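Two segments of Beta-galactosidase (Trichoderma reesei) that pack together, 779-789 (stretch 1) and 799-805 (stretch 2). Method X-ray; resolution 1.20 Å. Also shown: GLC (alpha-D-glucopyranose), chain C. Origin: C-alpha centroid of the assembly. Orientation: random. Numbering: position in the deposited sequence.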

# COMPACT_ATOMS: atom_id res chain seq x y z
N THR A 779 -4.32 -39.42 4.80
CA THR A 779 -4.08 -38.07 5.31
C THR A 779 -3.87 -37.18 4.09
O THR A 779 -3.01 -37.46 3.26
CB THR A 779 -2.85 -38.00 6.25
OG1 THR A 779 -3.10 -38.77 7.43
CG2 THR A 779 -2.61 -36.57 6.70
N VAL A 780 -4.70 -36.14 3.99
CA VAL A 780 -4.68 -35.26 2.83
C VAL A 780 -4.35 -33.86 3.36
O VAL A 780 -5.09 -33.35 4.21
CB VAL A 780 -6.05 -35.24 2.13
CG1 VAL A 780 -6.03 -34.28 0.92
CG2 VAL A 780 -6.41 -36.64 1.73
N VAL A 781 -3.28 -33.23 2.93
CA VAL A 781 -2.91 -31.89 3.33
C VAL A 781 -3.28 -30.98 2.16
O VAL A 781 -2.91 -31.29 1.02
CB VAL A 781 -1.39 -31.81 3.61
CG1 VAL A 781 -1.03 -30.38 4.09
CG2 VAL A 781 -0.98 -32.85 4.64
N VAL A 782 -4.02 -29.91 2.42
CA VAL A 782 -4.46 -29.01 1.37
C VAL A 782 -4.08 -27.59 1.81
O VAL A 782 -4.63 -27.10 2.79
CB VAL A 782 -5.99 -29.08 1.13
CG1 VAL A 782 -6.37 -28.13 -0.01
CG2 VAL A 782 -6.42 -30.52 0.83
N ASP A 783 -3.12 -26.99 1.12
CA ASP A 783 -2.82 -25.62 1.50
C ASP A 783 -3.93 -24.68 1.04
O ASP A 783 -4.62 -24.98 0.07
CB ASP A 783 -1.56 -25.08 0.81
CG ASP A 783 -1.00 -23.90 1.62
OD1 ASP A 783 -1.23 -23.81 2.86
OD2 ASP A 783 -0.35 -23.01 1.00
N SER A 784 -4.08 -23.53 1.67
CA SER A 784 -4.93 -22.47 1.17
C SER A 784 -4.10 -21.21 1.04
O SER A 784 -3.39 -20.85 2.00
CB SER A 784 -6.10 -22.17 2.13
OG SER A 784 -6.81 -21.02 1.60
N THR A 785 -4.21 -20.55 -0.11
CA THR A 785 -3.49 -19.27 -0.26
C THR A 785 -4.43 -18.11 0.04
O THR A 785 -4.12 -16.96 -0.26
CB THR A 785 -2.89 -19.17 -1.68
OG1 THR A 785 -3.97 -19.49 -2.58
CG2 THR A 785 -1.74 -20.17 -1.82
N GLY A 786 -5.56 -18.38 0.67
CA GLY A 786 -6.50 -17.33 1.13
C GLY A 786 -7.87 -17.57 0.54
O GLY A 786 -8.04 -18.49 -0.30
N LEU A 787 -8.85 -16.80 0.93
CA LEU A 787 -10.18 -16.90 0.33
C LEU A 787 -10.28 -15.87 -0.79
O LEU A 787 -9.64 -14.79 -0.73
CB LEU A 787 -11.24 -16.60 1.41
CG LEU A 787 -11.11 -17.55 2.62
CD1 LEU A 787 -12.22 -17.26 3.63
CD2 LEU A 787 -11.15 -19.01 2.16
N ASP A 788 -11.03 -16.21 -1.82
CA ASP A 788 -11.11 -15.31 -2.97
C ASP A 788 -11.89 -14.03 -2.62
O ASP A 788 -12.70 -14.00 -1.68
CB ASP A 788 -11.84 -16.01 -4.13
CG ASP A 788 -11.01 -17.16 -4.72
OD1 ASP A 788 -9.77 -17.26 -4.54
OD2 ASP A 788 -11.59 -18.00 -5.45
N GLU A 789 -11.64 -13.00 -3.41
CA GLU A 789 -12.43 -11.79 -3.41
C GLU A 789 -13.83 -12.01 -3.98
O GLU A 789 -14.20 -13.10 -4.45
CB GLU A 789 -11.68 -10.69 -4.24
CG GLU A 789 -10.46 -10.17 -3.47
CD GLU A 789 -9.62 -9.26 -4.33
OE1 GLU A 789 -9.52 -9.53 -5.59
OE2 GLU A 789 -9.06 -8.29 -3.81
N LYS A 799 -17.19 -17.30 -1.65
CA LYS A 799 -17.62 -18.55 -1.03
C LYS A 799 -16.93 -19.76 -1.63
O LYS A 799 -17.26 -20.88 -1.21
CB LYS A 799 -19.16 -18.71 -1.16
CG LYS A 799 -19.90 -17.61 -0.38
CD LYS A 799 -21.41 -17.90 -0.44
CE LYS A 799 -22.18 -16.80 0.30
NZ LYS A 799 -23.65 -16.94 -0.01
N ALA A 800 -15.98 -19.60 -2.57
CA ALA A 800 -15.26 -20.78 -3.08
C ALA A 800 -14.62 -21.53 -1.92
O ALA A 800 -13.82 -20.93 -1.20
CB ALA A 800 -14.21 -20.36 -4.08
N PRO A 801 -14.96 -22.77 -1.68
CA PRO A 801 -14.44 -23.45 -0.48
C PRO A 801 -12.98 -23.82 -0.58
O PRO A 801 -12.34 -23.79 -1.65
CB PRO A 801 -15.33 -24.68 -0.34
CG PRO A 801 -15.94 -24.89 -1.64
CD PRO A 801 -16.00 -23.54 -2.37
N ARG A 802 -12.48 -24.22 0.57
CA ARG A 802 -11.10 -24.75 0.65
C ARG A 802 -11.20 -26.14 1.23
O ARG A 802 -11.91 -26.33 2.26
CB ARG A 802 -10.22 -23.89 1.55
CG ARG A 802 -10.20 -22.44 1.03
CD ARG A 802 -9.38 -22.36 -0.25
NE ARG A 802 -9.24 -21.04 -0.85
CZ ARG A 802 -9.87 -20.69 -1.99
NH1 ARG A 802 -10.73 -21.50 -2.60
NH2 ARG A 802 -9.60 -19.49 -2.48
N GLY A 803 -10.51 -27.12 0.64
CA GLY A 803 -10.54 -28.47 1.17
C GLY A 803 -10.78 -29.44 0.02
O GLY A 803 -10.12 -29.36 -1.03
N ILE A 804 -11.67 -30.38 0.26
CA ILE A 804 -11.94 -31.45 -0.71
C ILE A 804 -13.30 -31.19 -1.31
O ILE A 804 -14.30 -31.16 -0.62
CB ILE A 804 -11.86 -32.84 -0.05
CG1 ILE A 804 -10.42 -33.09 0.47
CG2 ILE A 804 -12.32 -33.94 -1.01
CD1 ILE A 804 -10.31 -34.27 1.42
N LEU A 805 -13.32 -30.97 -2.63
CA LEU A 805 -14.57 -30.71 -3.35
C LEU A 805 -15.29 -31.99 -3.68
O LEU A 805 -16.53 -31.98 -3.81
CB LEU A 805 -14.24 -30.01 -4.70
CG LEU A 805 -13.57 -28.67 -4.57
CD1 LEU A 805 -13.34 -28.08 -5.96
CD2 LEU A 805 -14.42 -27.75 -3.72
C1 GLC C . -7.74 -9.82 -12.13
C2 GLC C . -8.31 -8.45 -12.43
C3 GLC C . -8.82 -7.64 -11.26
C4 GLC C . -9.44 -8.51 -10.18
C5 GLC C . -8.41 -9.61 -9.84
C6 GLC C . -8.72 -10.22 -8.52
O2 GLC C . -7.37 -7.67 -13.13
O3 GLC C . -9.78 -6.73 -11.76
O4 GLC C . -9.71 -7.77 -9.01
O5 GLC C . -8.24 -10.44 -10.96
O6 GLC C . -8.42 -11.52 -8.18
O HOH W 1 -12.82 -18.33 -1.32
O HOH W 2 -10.83 -20.63 -5.34

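A buried arginine must have its hydrogen-bonding groups met, and a bent side chain can meet them from close to its own backbone. The contact between these two antiparallel segments of Beta-galactosidase is a compact example. Of the 383 Å² buried between them, Arg-802 has the largest covered area of any residue, and nearly every polar interaction across the contact involves its guanidinium.

The conformation of Arg-802 follows the sequence m, m, t, with chi4 at -108°. The CA-to-CB bond points toward the opposing stretch, and the two successive m torsions fold the chain so that the guanidinium does not run straight out from CA. The result is a fork: NE and NH2 of Arg-802 both donate to the carbonyl O of Gly-786, each at 2.9 Å and with nearly equal N-H...acceptor angles of 147° and 146°. The carbonyl lies near the guanidinium plane, at the edge, where the N-H groups point. On the other side of the group, NH1 of Arg-802 donates to O of Pro-801 at 3.0 Å, so the fold of the side chain also brings its tip back to the preceding residue.

Charge is met by Asp-788, whose m rotamer and toward-pointing CB bring OD1 to 3.0 Å from NH2 of Arg-802. This is a salt bridge, but its hydrogen bond is weak, with an angle of 130°. The second carboxylate oxygen is linked through solvent: water 2 donates to Asp-788 OD2 at 2.7 Å and accepts from Arg-802 NH1 at 2.9 Å. Water 1 adds a backbone bridge, accepting from Asp-788 N and donating to Ala-800 O, both at 2.8 Å.

The acceptor loop is itself braced. Ser-784 is t at chi1, and its OG accepts from Gly-786 N at 3.1 Å, tying together the turn that presents the carbonyl; the same OG lies 3.4 Å from Arg-802 CD. Gly-786 has phi/psi of 123/175, at which a CB would be jammed against the preceding carbonyl oxygen, so the backbone alone calls for glycine.

Aliphatic packing completes the contact. Leu-787 starts sideways, yet its m,t conformation carries CD2 to 3.7 Å from Arg-802 CG, against the methylene part of the arginine. Farther along, Val-782 CG1 rests 4.1 Å from Gly-803 O, and Ile-804, also m,t and initially sideways, extends CD1 to 4.3 Å from CG1 of Val-780.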